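Local coordinates for phosphate-binding protein PstS (Borrelia burgdorferi, PDB 4N13) that binds inorganic phosphate with micromolar affinity as the solute-binding lipoprotein of the PstSACB ABC transporter, which imports phosphate, at residues A[23-28]-A[253-258]; A[85-90]-A[222-227]; A[126-131]-A[182-187]; A[109-114]-A[158-163]. One frame throughout, in Å; residues are numbered along the deposited sequence.

The chain is bilobal: contact 1 lies in one lobe, contacts 3 and 4 lie in the other, and the centre of contact 2 is about 3 Å from the centre of the chain. Contacts 1 and 2 touch through Val255 CG1 and Ala85 CB, 3.6 Å apart. Contacts 2 and 3 share one sheet, where Ile90 N lies 2.8 Å from Ile187 O. Contacts 3 and 4 interlock, with Phe130 CE1 3.4 Å from Leu111 CD2, whereas the centres of contacts 1 and 4 are about 34 Å apart. In contact 2, side chain to side chain, Leu226 comes within about 4 Å of Thr21, and Leu89 of Ser139, both phosphate-binding residues by similarity.

Contact 1: residues A[23-28]-A[253-258]; sequences SPILDE and DIVEEQ
Gln258, the first residue beyond helix 249-257, reaches across to the first turn of helix 23-36. Its CB lies 3.6 Å from Ile25 CG1, and CG passes the same methylene at a longer distance as the two side chains run by each other in opposite directions. At the tip, OE1 lies near the Pro24 ring, in one of two proline conformers, while NE2 serves two acceptors. One is Pro24 O, 3.0 Å from NE2, which it meets from above the carbonyl plane, 65° out of it; the helical bond from Glu28 N arrives from the opposite face. The other is Glu28 OE1, 2.9 Å from NE2, in a weak, bent bond. Glu28 CG is anti to the backbone N (chi1 -178°), and the extended chain beyond it lies over Ile254, with CD 3.8 Å from Ile254 CG2. Glu28 OE2 and Glu257 OE1 are like charges 3.9 Å apart, and a bridging water donates to both, which probably eases their repulsion. Ile25 CG2 packs 4.2 Å from Val255 CG2. Phe260 touches both residues. The short helical segments run roughly antiparallel, at 145°, joining early and C-terminal helices in one lobe of the periplasmic-binding-protein fold.

Contact 2: residues A[85-90]-A[222-227]; sequences AYDALI and IKRNLI
Tyr86 and Asn225 form a non-hydrogen-bonded pair of two antiparallel strands and lie side by side, pointing the same way, with ring and amide planes 83° apart. Asn225 OD1 approaches the ring at its edge, in plane, 3.2 Å from Tyr86 CD1. The same oxygen accepts a bond from Lys223 NZ, 2.9 Å away. Lys223 can fold back to it because CG stands between the backbone N and carbonyl carbon (chi1 75°) and the chain bends again at chi2 and chi4. Lys223 CB packs 3.7 Å from Ala88 CB on this face, which Ile215 of helix 212-216 also covers. On the other face Ala85 CB meets Leu226 CB, and Leu226 CD2 reaches Asp87 CB. Arg224 and Asp87 form a hydrogen-bonded backbone pair there, but their charged ends do not touch: NE of Arg224 is 5.1 Å from Asp87 OD2, and the guanidinium runs away to Ser142 and Asp145 of helix 138-151. The backbone ladder includes a nearly straight bond from Asp87 N to Arg224 O and ends with Leu89 N bonded to Ile222 O, 3.0 Å away. Chemically, Asn225 OD1 is bonded to an ammonium and bordered by ring C-H groups, while the Arg224 charge is probably balanced by Asp145. Arg224 thus ties strand 223-230 to helix 138-151, whose Ser139 probably binds phosphate.

Contact 3: residues A[126-131]-A[182-187]; sequences AKINFI and HSIGYI
Asn129 and Ser183 start a parallel two-strand ladder inside the sheet of one lobe of the periplasmic-binding-protein fold, strand 129-133 being flanked by 165-167 and strand 183-188 by 80-93. Three backbone bonds hold it. Asn129 N donates to His182 O, 3.1 Å away, from 37° above that carbonyl's plane, and Trp118 NE1 donates to the same oxygen. Asn129 O accepts from Ile184 N and also faces Ser183 CA in a C-H...O contact. The third bond is nearly straight: Ile131 N reaches Ile184 O at 2.8 Å, almost along the C=O axis. Beyond it a water continues the ladder, donating to Ile131 O (2.7 Å from the water) and accepting from Tyr186 N (2.9 Å). That water sits over the centre of one face of the Tyr186 ring. The polar side chains find partners beyond the two segments: Asn129 ND2 with Pro181 O, Ser183 OG with Thr180 O, Tyr186 OH with Asn132 OD1. Apolar contacts add to the ladder. Ile128 and Ile184 lie side by side, their CG2 methyls 3.8 Å apart, against Ile110 of helix 104-111, while Ile131 CD1 rests on Ser183 CB 3.7 Å away. Phe130 and Tyr186 meet rim to rim at CE1 and CE2. In the loops just before the strands, Ala126 CB makes a CH-pi contact with His182, 3.5 Å from the ring centroid and 7° off its normal.

Contact 4: residues A[109-114]-A[158-163]; sequences KILNGE and AQFRQD. With EDO (1,2-ethanediol), chain F.
The chain leaves helix 104-111 through a Schellman motif at Gly113, with phi 89°, and passes Phe160 and Arg161 so that Leu111 O takes Arg161 N in plane, on a lone pair, at 2.8 Å. The same oxygen faces Phe160 CA and lies at the edge of the Phe160 ring. Gly113, at a positive phi suited to glycine, brings its N to 3.8 Å from Arg161 CB. Leu111 CD2 packs against Phe160 CE1, 4.3 Å away, and both side chains touch Phe130 of strand 129-133. Arg161 starts with CG anti to the backbone N (chi1 180°), and its extended chain carries CG and CD past Gly113 CA. Its guanidinium grips Asp163 side-on: NE meets OD1 at 2.8 Å and NH2 meets OD2, each on the syn side of the carboxylate. NH1 donates to Ile128 O and to a water, which in turn donates to Ile110 O, 2.8 Å from the water. Asn112 OD1 accepts from Glu114 N in an Asx turn, while ND2 donates to Glu114 OE2 and Glu157 O. Asn112 CB rests 3.3 Å from Gln159 O. An ethanediol, probably from the crystallisation liquor, donates through O2 to Arg161 O, 2.7 Å away, and also bonds Asn132 ND2. The bonds imply that Arg161 joins its own loop to the lead-in of strand 129-133 and, through water, to the end of helix 104-111, while Asp163 probably balances its charge.

Contact 1: residues A[23-28]-A[253-258]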
loop_
_atom_site.group_PDB
_atom_site.type_symbol
_atom_site.label_atom_id
_atom_site.label_comp_id
_atom_site.label_asym_id
_atom_site.label_seq_id
_atom_site.Cartn_x
_atom_site.Cartn_y
_atom_site.Cartn_z
ATOM N N SER A 23 4.024 -4.146 -11.846
ATOM C CA SER A 23 4.529 -4.553 -13.152
ATOM C C SER A 23 5.720 -3.737 -13.683
ATOM O O SER A 23 6.705 -4.319 -14.086
ATOM C CB SER A 23 3.410 -4.585 -14.184
ATOM O OG SER A 23 2.475 -5.591 -13.857
ATOM N N PRO A 24 5.626 -2.398 -13.737
ATOM C CA PRO A 24 6.782 -1.710 -14.340
ATOM C C PRO A 24 8.041 -1.751 -13.464
ATOM O O PRO A 24 9.133 -1.615 -14.000
ATOM C CB PRO A 24 6.264 -0.290 -14.588
ATOM C CG PRO A 24 5.125 -0.125 -13.656
ATOM C CD PRO A 24 4.498 -1.477 -13.500
ATOM N N ILE A 25 7.898 -1.949 -12.162
ATOM C CA ILE A 25 9.051 -2.170 -11.293
ATOM C C ILE A 25 9.689 -3.501 -11.615
ATOM O O ILE A 25 10.900 -3.576 -11.827
ATOM C CB ILE A 25 8.639 -2.137 -9.821
ATOM C CG1 ILE A 25 8.238 -0.694 -9.468
ATOM C CG2 ILE A 25 9.779 -2.615 -8.916
ATOM C CD1 ILE A 25 7.533 -0.537 -8.145
ATOM N N LEU A 26 8.895 -4.568 -11.644
ATOM C CA LEU A 26 9.457 -5.879 -11.969
ATOM C C LEU A 26 10.074 -5.864 -13.369
ATOM O O LEU A 26 11.142 -6.424 -13.593
ATOM C CB LEU A 26 8.407 -6.984 -11.836
ATOM C CG LEU A 26 8.392 -7.697 -10.481
ATOM C CD1 LEU A 26 9.599 -8.620 -10.319
ATOM C CD2 LEU A 26 8.291 -6.713 -9.307
ATOM N N ASP A 27 9.410 -5.212 -14.320
ATOM C CA ASP A 27 9.918 -5.177 -15.690
ATOM C C ASP A 27 11.260 -4.474 -15.764
ATOM O O ASP A 27 12.183 -4.954 -16.438
ATOM C CB ASP A 27 8.927 -4.502 -16.637
ATOM C CG ASP A 27 7.665 -5.336 -16.870
ATOM O OD1 ASP A 27 7.651 -6.522 -16.477
ATOM O OD2 ASP A 27 6.685 -4.807 -17.431
ATOM N N GLU A 28 11.382 -3.347 -15.066
ATOM C CA GLU A 28 12.670 -2.663 -15.068
ATOM C C GLU A 28 13.733 -3.489 -14.345
ATOM O O GLU A 28 14.896 -3.527 -14.753
ATOM C CB GLU A 28 12.560 -1.268 -14.465
ATOM C CG GLU A 28 13.885 -0.524 -14.502
ATOM C CD GLU A 28 13.803 0.921 -14.112
ATOM O OE1 GLU A 28 12.682 1.453 -13.972
ATOM O OE2 GLU A 28 14.884 1.524 -13.956
ATOM N N ASP A 253 16.441 1.361 -5.643
ATOM C CA ASP A 253 16.349 2.623 -6.386
ATOM C C ASP A 253 15.232 2.536 -7.429
ATOM O O ASP A 253 14.505 3.502 -7.634
ATOM C CB ASP A 253 17.661 2.960 -7.082
ATOM C CG ASP A 253 18.763 3.403 -6.113
ATOM O OD1 ASP A 253 18.467 3.699 -4.943
ATOM O OD2 ASP A 253 19.940 3.467 -6.538
ATOM N N ILE A 254 15.109 1.384 -8.099
ATOM C CA ILE A 254 14.036 1.202 -9.067
ATOM C C ILE A 254 12.672 1.349 -8.389
ATOM O O ILE A 254 11.788 2.021 -8.909
ATOM C CB ILE A 254 14.151 -0.156 -9.753
ATOM C CG1 ILE A 254 15.433 -0.222 -10.585
ATOM C CG2 ILE A 254 12.924 -0.424 -10.621
ATOM C CD1 ILE A 254 15.838 -1.621 -11.001
ATOM N N VAL A 255 12.504 0.711 -7.230
ATOM C CA VAL A 255 11.253 0.809 -6.469
ATOM C C VAL A 255 10.892 2.274 -6.229
ATOM O O VAL A 255 9.762 2.701 -6.452
ATOM C CB VAL A 255 11.403 0.087 -5.106
ATOM C CG1 VAL A 255 10.268 0.390 -4.164
ATOM C CG2 VAL A 255 11.495 -1.430 -5.316
ATOM N N GLU A 256 11.860 3.058 -5.777
ATOM C CA GLU A 256 11.572 4.453 -5.434
ATOM C C GLU A 256 11.414 5.349 -6.657
ATOM O O GLU A 256 10.592 6.268 -6.641
ATOM C CB GLU A 256 12.620 4.974 -4.444
ATOM C CG GLU A 256 12.561 4.144 -3.161
ATOM C CD GLU A 256 13.111 4.835 -1.947
ATOM O OE1 GLU A 256 13.913 5.781 -2.103
ATOM O OE2 GLU A 256 12.754 4.421 -0.817
ATOM N N GLU A 257 12.151 5.068 -7.720
ATOM C CA GLU A 257 11.985 5.816 -8.966
ATOM C C GLU A 257 10.596 5.621 -9.554
ATOM O O GLU A 257 10.128 6.437 -10.335
ATOM C CB GLU A 257 13.033 5.367 -9.987
ATOM C CG GLU A 257 14.428 5.813 -9.628
ATOM C CD GLU A 257 15.555 4.961 -10.227
ATOM O OE1 GLU A 257 15.344 4.187 -11.189
ATOM O OE2 GLU A 257 16.695 5.078 -9.717
ATOM N N GLN A 258 9.924 4.553 -9.159
ATOM C CA GLN A 258 8.586 4.268 -9.650
ATOM C C GLN A 258 7.513 4.539 -8.630
ATOM O O GLN A 258 6.374 4.106 -8.786
ATOM C CB GLN A 258 8.536 2.849 -10.173
ATOM C CG GLN A 258 9.404 2.787 -11.389
ATOM C CD GLN A 258 9.026 1.738 -12.347
ATOM O OE1 GLN A 258 7.852 1.510 -12.590
ATOM N NE2 GLN A 258 10.017 1.057 -12.902
HETATM O O HOH W 1 14.251 4.090 -13.737
#

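Contact 2: residues A[85-90]-A[222-227]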
loop_
_atom_site.group_PDB
_atom_site.type_symbol
_atom_site.label_atom_id
_atom_site.label_comp_id
_atom_site.label_asym_id
_atom_site.label_seq_id
_atom_site.Cartn_x
_atom_site.Cartn_y
_atom_site.Cartn_z
ATOM N N ALA A 85 9.196 -3.744 -0.807
ATOM C CA ALA A 85 8.665 -2.415 -1.081
ATOM C C ALA A 85 7.436 -2.179 -0.248
ATOM O O ALA A 85 6.843 -3.135 0.254
ATOM C CB ALA A 85 8.352 -2.235 -2.571
ATOM N N TYR A 86 7.034 -0.908 -0.144
ATOM C CA TYR A 86 5.825 -0.529 0.582
ATOM C C TYR A 86 4.982 0.412 -0.252
ATOM O O TYR A 86 5.519 1.285 -0.949
ATOM C CB TYR A 86 6.147 0.174 1.895
ATOM C CG TYR A 86 6.982 -0.655 2.814
ATOM C CD1 TYR A 86 6.407 -1.590 3.652
ATOM C CD2 TYR A 86 8.358 -0.501 2.851
ATOM C CE1 TYR A 86 7.194 -2.357 4.510
ATOM C CE2 TYR A 86 9.136 -1.250 3.686
ATOM C CZ TYR A 86 8.561 -2.166 4.521
ATOM O OH TYR A 86 9.385 -2.908 5.347
ATOM N N ASP A 87 3.674 0.212 -0.172
ATOM C CA ASP A 87 2.671 1.063 -0.790
ATOM C C ASP A 87 1.870 1.670 0.342
ATOM O O ASP A 87 0.892 1.085 0.837
ATOM C CB ASP A 87 1.802 0.202 -1.710
ATOM C CG ASP A 87 0.603 0.927 -2.223
ATOM O OD1 ASP A 87 0.657 2.165 -2.267
ATOM O OD2 ASP A 87 -0.383 0.249 -2.598
ATOM N N ALA A 88 2.304 2.844 0.772
ATOM C CA ALA A 88 1.735 3.516 1.936
ATOM C C ALA A 88 0.725 4.582 1.566
ATOM O O ALA A 88 0.855 5.244 0.534
ATOM C CB ALA A 88 2.850 4.135 2.783
ATOM N N LEU A 89 -0.257 4.768 2.435
ATOM C CA LEU A 89 -1.249 5.838 2.276
ATOM C C LEU A 89 -1.247 6.704 3.512
ATOM O O LEU A 89 -0.958 6.230 4.623
ATOM C CB LEU A 89 -2.649 5.281 2.037
ATOM C CG LEU A 89 -2.737 4.468 0.750
ATOM C CD1 LEU A 89 -2.510 2.974 1.032
ATOM C CD2 LEU A 89 -4.037 4.757 0.056
ATOM N N ILE A 90 -1.602 7.967 3.307
ATOM C CA ILE A 90 -1.614 8.956 4.366
ATOM C C ILE A 90 -2.942 9.700 4.328
ATOM O O ILE A 90 -3.624 9.744 3.300
ATOM C CB ILE A 90 -0.427 9.935 4.212
ATOM C CG1 ILE A 90 -0.587 10.822 2.979
ATOM C CG2 ILE A 90 0.863 9.135 4.132
ATOM C CD1 ILE A 90 0.570 11.797 2.741
ATOM N N ILE A 222 -0.549 2.210 8.004
ATOM C CA ILE A 222 -1.387 2.320 6.803
ATOM C C ILE A 222 -0.566 2.090 5.531
ATOM O O ILE A 222 -0.193 3.022 4.828
ATOM C CB ILE A 222 -2.131 3.681 6.727
ATOM C CG1 ILE A 222 -2.676 4.117 8.087
ATOM C CG2 ILE A 222 -3.245 3.598 5.692
ATOM C CD1 ILE A 222 -3.663 3.183 8.679
ATOM N N LYS A 223 -0.234 0.838 5.272
ATOM C CA LYS A 223 0.519 0.488 4.079
ATOM C C LYS A 223 0.326 -0.962 3.747
ATOM O O LYS A 223 0.080 -1.776 4.629
ATOM C CB LYS A 223 2.020 0.778 4.233
ATOM C CG LYS A 223 2.816 -0.205 5.100
ATOM C CD LYS A 223 2.699 0.049 6.571
ATOM C CE LYS A 223 3.656 -0.832 7.385
ATOM N NZ LYS A 223 3.238 -2.272 7.324
ATOM N N ARG A 224 0.443 -1.273 2.462
ATOM C CA ARG A 224 0.609 -2.640 2.008
ATOM C C ARG A 224 2.091 -2.941 1.922
ATOM O O ARG A 224 2.887 -2.126 1.456
ATOM C CB ARG A 224 -0.026 -2.827 0.642
ATOM C CG ARG A 224 -1.533 -2.629 0.622
ATOM C CD ARG A 224 -2.091 -3.433 -0.502
ATOM N NE ARG A 224 -3.518 -3.289 -0.776
ATOM C CZ ARG A 224 -4.478 -4.087 -0.307
ATOM N NH1 ARG A 224 -4.208 -5.048 0.567
ATOM N NH2 ARG A 224 -5.723 -3.915 -0.708
ATOM N N ASN A 225 2.451 -4.125 2.377
ATOM C CA ASN A 225 3.817 -4.622 2.284
ATOM C C ASN A 225 3.936 -5.467 1.019
ATOM O O ASN A 225 3.232 -6.471 0.870
ATOM C CB ASN A 225 4.138 -5.485 3.513
ATOM C CG ASN A 225 4.268 -4.684 4.810
ATOM O OD1 ASN A 225 4.075 -3.491 4.841
ATOM N ND2 ASN A 225 4.623 -5.374 5.893
ATOM N N LEU A 226 4.766 -5.047 0.074
ATOM C CA LEU A 226 4.960 -5.804 -1.163
ATOM C C LEU A 226 6.026 -6.855 -0.904
ATOM O O LEU A 226 7.142 -6.523 -0.491
ATOM C CB LEU A 226 5.362 -4.882 -2.310
ATOM C CG LEU A 226 4.191 -4.292 -3.115
ATOM C CD1 LEU A 226 3.569 -5.342 -4.028
ATOM C CD2 LEU A 226 3.113 -3.741 -2.214
ATOM N N ILE A 227 5.666 -8.110 -1.131
ATOM C CA ILE A 227 6.481 -9.241 -0.687
ATOM C C ILE A 227 6.821 -10.163 -1.843
ATOM O O ILE A 227 6.042 -10.372 -2.783
ATOM C CB ILE A 227 5.805 -10.057 0.457
ATOM C CG1 ILE A 227 4.421 -10.556 0.062
ATOM C CG2 ILE A 227 5.756 -9.239 1.730
ATOM C CD1 ILE A 227 3.826 -11.503 1.082
#

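Contact 3: residues A[126-131]-A[182-187]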
loop_
_atom_site.group_PDB
_atom_site.type_symbol
_atom_site.label_atom_id
_atom_site.label_comp_id
_atom_site.label_asym_id
_atom_site.label_seq_id
_atom_site.Cartn_x
_atom_site.Cartn_y
_atom_site.Cartn_z
ATOM N N ALA A 126 -18.026 20.424 14.353
ATOM C CA ALA A 126 -18.054 20.565 12.905
ATOM C C ALA A 126 -18.286 19.204 12.289
ATOM O O ALA A 126 -17.597 18.250 12.612
ATOM C CB ALA A 126 -16.750 21.147 12.402
ATOM N N LYS A 127 -19.276 19.119 11.410
ATOM C CA LYS A 127 -19.554 17.894 10.688
ATOM C C LYS A 127 -18.318 17.537 9.858
ATOM O O LYS A 127 -17.639 18.410 9.315
ATOM C CB LYS A 127 -20.769 18.099 9.789
ATOM C CG LYS A 127 -21.177 16.904 8.961
ATOM C CD LYS A 127 -22.035 15.943 9.773
ATOM C CE LYS A 127 -22.521 14.776 8.933
ATOM N NZ LYS A 127 -23.357 13.856 9.721
ATOM N N ILE A 128 -18.001 16.250 9.792
ATOM C CA ILE A 128 -16.870 15.772 9.001
ATOM C C ILE A 128 -17.309 15.599 7.550
ATOM O O ILE A 128 -18.264 14.870 7.265
ATOM C CB ILE A 128 -16.367 14.414 9.523
ATOM C CG1 ILE A 128 -15.920 14.545 10.979
ATOM C CG2 ILE A 128 -15.242 13.882 8.639
ATOM C CD1 ILE A 128 -15.418 13.257 11.605
ATOM N N ASN A 129 -16.582 16.233 6.638
ATOM C CA ASN A 129 -16.738 15.988 5.218
ATOM C C ASN A 129 -15.686 14.977 4.777
ATOM O O ASN A 129 -14.509 15.299 4.610
ATOM C CB ASN A 129 -16.611 17.293 4.442
ATOM C CG ASN A 129 -17.835 18.130 4.553
ATOM O OD1 ASN A 129 -18.947 17.637 4.351
ATOM N ND2 ASN A 129 -17.663 19.406 4.882
ATOM N N PHE A 130 -16.118 13.737 4.639
ATOM C CA PHE A 130 -15.250 12.643 4.239
ATOM C C PHE A 130 -15.148 12.594 2.725
ATOM O O PHE A 130 -16.166 12.468 2.030
ATOM C CB PHE A 130 -15.823 11.334 4.779
ATOM C CG PHE A 130 -15.187 10.104 4.214
ATOM C CD1 PHE A 130 -13.805 9.999 4.118
ATOM C CD2 PHE A 130 -15.975 9.028 3.818
ATOM C CE1 PHE A 130 -13.223 8.844 3.600
ATOM C CE2 PHE A 130 -15.391 7.863 3.323
ATOM C CZ PHE A 130 -14.020 7.774 3.216
ATOM N N ILE A 131 -13.917 12.668 2.217
ATOM C CA ILE A 131 -13.622 12.594 0.789
ATOM C C ILE A 131 -13.086 11.192 0.539
ATOM O O ILE A 131 -12.063 10.803 1.100
ATOM C CB ILE A 131 -12.578 13.633 0.402
ATOM C CG1 ILE A 131 -13.117 15.047 0.705
ATOM C CG2 ILE A 131 -12.201 13.493 -1.058
ATOM C CD1 ILE A 131 -12.024 16.114 0.776
ATOM N N HIS A 182 -13.575 21.352 6.879
ATOM C CA HIS A 182 -13.612 20.274 7.860
ATOM C C HIS A 182 -13.549 18.898 7.233
ATOM O O HIS A 182 -14.262 17.987 7.647
ATOM C CB HIS A 182 -14.850 20.431 8.730
ATOM C CG HIS A 182 -14.912 21.760 9.417
ATOM N ND1 HIS A 182 -15.885 22.698 9.149
ATOM C CD2 HIS A 182 -14.107 22.310 10.358
ATOM C CE1 HIS A 182 -15.681 23.768 9.896
ATOM N NE2 HIS A 182 -14.609 23.559 10.641
ATOM N N SER A 183 -12.651 18.737 6.263
ATOM C CA SER A 183 -12.604 17.559 5.429
ATOM C C SER A 183 -11.392 16.691 5.721
ATOM O O SER A 183 -10.400 17.130 6.297
ATOM C CB SER A 183 -12.642 17.959 3.955
ATOM O OG SER A 183 -11.506 18.684 3.617
ATOM N N ILE A 184 -11.517 15.431 5.321
ATOM C CA ILE A 184 -10.472 14.430 5.468
ATOM C C ILE A 184 -10.532 13.506 4.248
ATOM O O ILE A 184 -11.616 13.082 3.827
ATOM C CB ILE A 184 -10.596 13.625 6.801
ATOM C CG1 ILE A 184 -9.479 12.581 6.906
ATOM C CG2 ILE A 184 -11.982 12.981 6.966
ATOM C CD1 ILE A 184 -9.404 11.934 8.272
ATOM N N GLY A 185 -9.363 13.176 3.711
ATOM C CA GLY A 185 -9.224 12.233 2.616
ATOM C C GLY A 185 -7.942 11.437 2.748
ATOM O O GLY A 185 -7.157 11.671 3.673
ATOM N N TYR A 186 -7.711 10.523 1.812
ATOM C CA TYR A 186 -6.488 9.731 1.815
ATOM C C TYR A 186 -5.834 9.706 0.459
ATOM O O TYR A 186 -6.499 9.701 -0.571
ATOM C CB TYR A 186 -6.719 8.300 2.294
ATOM C CG TYR A 186 -7.812 7.513 1.597
ATOM C CD1 TYR A 186 -7.547 6.803 0.430
ATOM C CD2 TYR A 186 -9.094 7.465 2.107
ATOM C CE1 TYR A 186 -8.527 6.081 -0.197
ATOM C CE2 TYR A 186 -10.085 6.735 1.470
ATOM C CZ TYR A 186 -9.789 6.042 0.311
ATOM O OH TYR A 186 -10.727 5.271 -0.339
ATOM N N ILE A 187 -4.507 9.728 0.479
ATOM C CA ILE A 187 -3.673 9.763 -0.718
ATOM C C ILE A 187 -2.451 8.874 -0.546
ATOM O O ILE A 187 -2.056 8.566 0.569
ATOM C CB ILE A 187 -3.216 11.218 -1.071
ATOM C CG1 ILE A 187 -2.390 11.811 0.071
ATOM C CG2 ILE A 187 -4.402 12.087 -1.435
ATOM C CD1 ILE A 187 -1.902 13.242 -0.174
HETATM O O HOH W 2 -9.802 9.946 -0.135
#

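Contact 4: residues A[109-114]-A[158-163]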
loop_
_atom_site.group_PDB
_atom_site.type_symbol
_atom_site.label_atom_id
_atom_site.label_comp_id
_atom_site.label_asym_id
_atom_site.label_seq_id
_atom_site.Cartn_x
_atom_site.Cartn_y
_atom_site.Cartn_z
ATOM N N LYS A 109 -13.635 4.437 12.274
ATOM C CA LYS A 109 -14.987 4.867 12.588
ATOM C C LYS A 109 -15.372 6.138 11.827
ATOM O O LYS A 109 -16.551 6.354 11.551
ATOM C CB LYS A 109 -15.121 5.067 14.099
ATOM C CG LYS A 109 -15.163 3.763 14.881
ATOM C CD LYS A 109 -15.133 4.024 16.385
ATOM C CE LYS A 109 -15.242 2.745 17.174
ATOM N NZ LYS A 109 -15.274 3.018 18.630
ATOM N N ILE A 110 -14.410 6.994 11.467
ATOM C CA ILE A 110 -14.727 8.112 10.551
ATOM C C ILE A 110 -15.050 7.522 9.172
ATOM O O ILE A 110 -16.038 7.883 8.522
ATOM C CB ILE A 110 -13.570 9.140 10.464
ATOM C CG1 ILE A 110 -13.420 9.866 11.800
ATOM C CG2 ILE A 110 -13.790 10.096 9.308
ATOM C CD1 ILE A 110 -12.231 10.783 11.895
ATOM N N LEU A 111 -14.229 6.579 8.742
ATOM C CA LEU A 111 -14.382 6.003 7.420
ATOM C C LEU A 111 -15.686 5.257 7.228
ATOM O O LEU A 111 -16.212 5.256 6.116
ATOM C CB LEU A 111 -13.193 5.088 7.091
ATOM C CG LEU A 111 -11.851 5.788 7.000
ATOM C CD1 LEU A 111 -10.719 4.791 6.886
ATOM C CD2 LEU A 111 -11.850 6.691 5.821
ATOM N N ASN A 112 -16.172 4.594 8.279
ATOM C CA ASN A 112 -17.399 3.826 8.167
ATOM C C ASN A 112 -18.630 4.586 8.636
ATOM O O ASN A 112 -19.728 4.046 8.602
ATOM C CB ASN A 112 -17.282 2.464 8.868
ATOM C CG ASN A 112 -17.772 2.472 10.290
ATOM O OD1 ASN A 112 -17.669 3.471 11.009
ATOM N ND2 ASN A 112 -18.304 1.332 10.720
ATOM N N GLY A 113 -18.463 5.848 9.020
ATOM C CA GLY A 113 -19.610 6.670 9.353
ATOM C C GLY A 113 -20.083 6.628 10.793
ATOM O O GLY A 113 -21.069 7.296 11.107
ATOM N N GLU A 114 -19.434 5.845 11.649
ATOM C CA GLU A 114 -19.793 5.850 13.069
ATOM C C GLU A 114 -19.408 7.149 13.762
ATOM O O GLU A 114 -20.005 7.516 14.775
ATOM C CB GLU A 114 -19.159 4.665 13.794
ATOM C CG GLU A 114 -19.823 3.356 13.452
ATOM C CD GLU A 114 -19.188 2.162 14.151
ATOM O OE1 GLU A 114 -18.526 2.346 15.196
ATOM O OE2 GLU A 114 -19.375 1.035 13.650
ATOM N N ALA A 158 -18.038 -2.974 8.035
ATOM C CA ALA A 158 -16.795 -2.713 7.300
ATOM C C ALA A 158 -17.104 -2.171 5.906
ATOM O O ALA A 158 -16.585 -2.677 4.895
ATOM C CB ALA A 158 -15.967 -3.991 7.184
ATOM N N GLN A 159 -18.000 -1.198 5.849
ATOM C CA GLN A 159 -18.324 -0.510 4.623
ATOM C C GLN A 159 -18.086 0.976 4.820
ATOM O O GLN A 159 -18.255 1.503 5.917
ATOM C CB GLN A 159 -19.779 -0.769 4.246
ATOM C CG GLN A 159 -20.087 -2.235 3.991
ATOM C CD GLN A 159 -19.135 -2.886 2.989
ATOM O OE1 GLN A 159 -18.816 -2.306 1.944
ATOM N NE2 GLN A 159 -18.675 -4.099 3.307
ATOM N N PHE A 160 -17.678 1.655 3.758
ATOM C CA PHE A 160 -17.454 3.086 3.833
ATOM C C PHE A 160 -18.776 3.835 4.050
ATOM O O PHE A 160 -19.832 3.447 3.535
ATOM C CB PHE A 160 -16.821 3.595 2.536
ATOM C CG PHE A 160 -15.341 3.322 2.395
ATOM C CD1 PHE A 160 -14.411 4.027 3.117
ATOM C CD2 PHE A 160 -14.897 2.382 1.486
ATOM C CE1 PHE A 160 -13.059 3.796 2.937
ATOM C CE2 PHE A 160 -13.556 2.160 1.307
ATOM C CZ PHE A 160 -12.636 2.880 2.031
ATOM N N ARG A 161 -18.688 4.921 4.818
ATOM C CA ARG A 161 -19.746 5.921 4.933
ATOM C C ARG A 161 -20.262 6.197 3.535
ATOM O O ARG A 161 -19.493 6.490 2.634
ATOM C CB ARG A 161 -19.168 7.189 5.579
ATOM C CG ARG A 161 -20.145 8.303 5.754
ATOM C CD ARG A 161 -19.506 9.478 6.457
ATOM N NE ARG A 161 -20.389 10.635 6.336
ATOM C CZ ARG A 161 -20.098 11.868 6.747
ATOM N NH1 ARG A 161 -18.936 12.116 7.335
ATOM N NH2 ARG A 161 -20.966 12.857 6.541
ATOM N N GLN A 162 -21.570 6.079 3.346
ATOM C CA GLN A 162 -22.135 6.064 2.001
ATOM C C GLN A 162 -22.258 7.444 1.366
ATOM O O GLN A 162 -22.304 7.551 0.144
ATOM C CB GLN A 162 -23.480 5.328 1.994
ATOM C CG GLN A 162 -23.340 3.823 2.197
ATOM C CD GLN A 162 -22.483 3.157 1.118
ATOM O OE1 GLN A 162 -22.889 3.050 -0.047
ATOM N NE2 GLN A 162 -21.296 2.698 1.506
ATOM N N ASP A 163 -22.284 8.499 2.183
ATOM C CA ASP A 163 -22.353 9.850 1.654
ATOM C C ASP A 163 -20.988 10.538 1.598
ATOM O O ASP A 163 -20.903 11.759 1.714
ATOM C CB ASP A 163 -23.352 10.708 2.444
ATOM C CG ASP A 163 -22.951 10.904 3.887
ATOM O OD1 ASP A 163 -22.381 9.967 4.475
ATOM O OD2 ASP A 163 -23.208 12.000 4.441
HETATM C C1 EDO F . -18.939 5.246 -0.895
HETATM O O1 EDO F . -17.713 4.505 -0.963
HETATM C C2 EDO F . -18.697 6.741 -0.692
HETATM O O2 EDO F . -17.937 6.988 0.495
HETATM O O HOH W 3 -17.418 10.297 8.882
#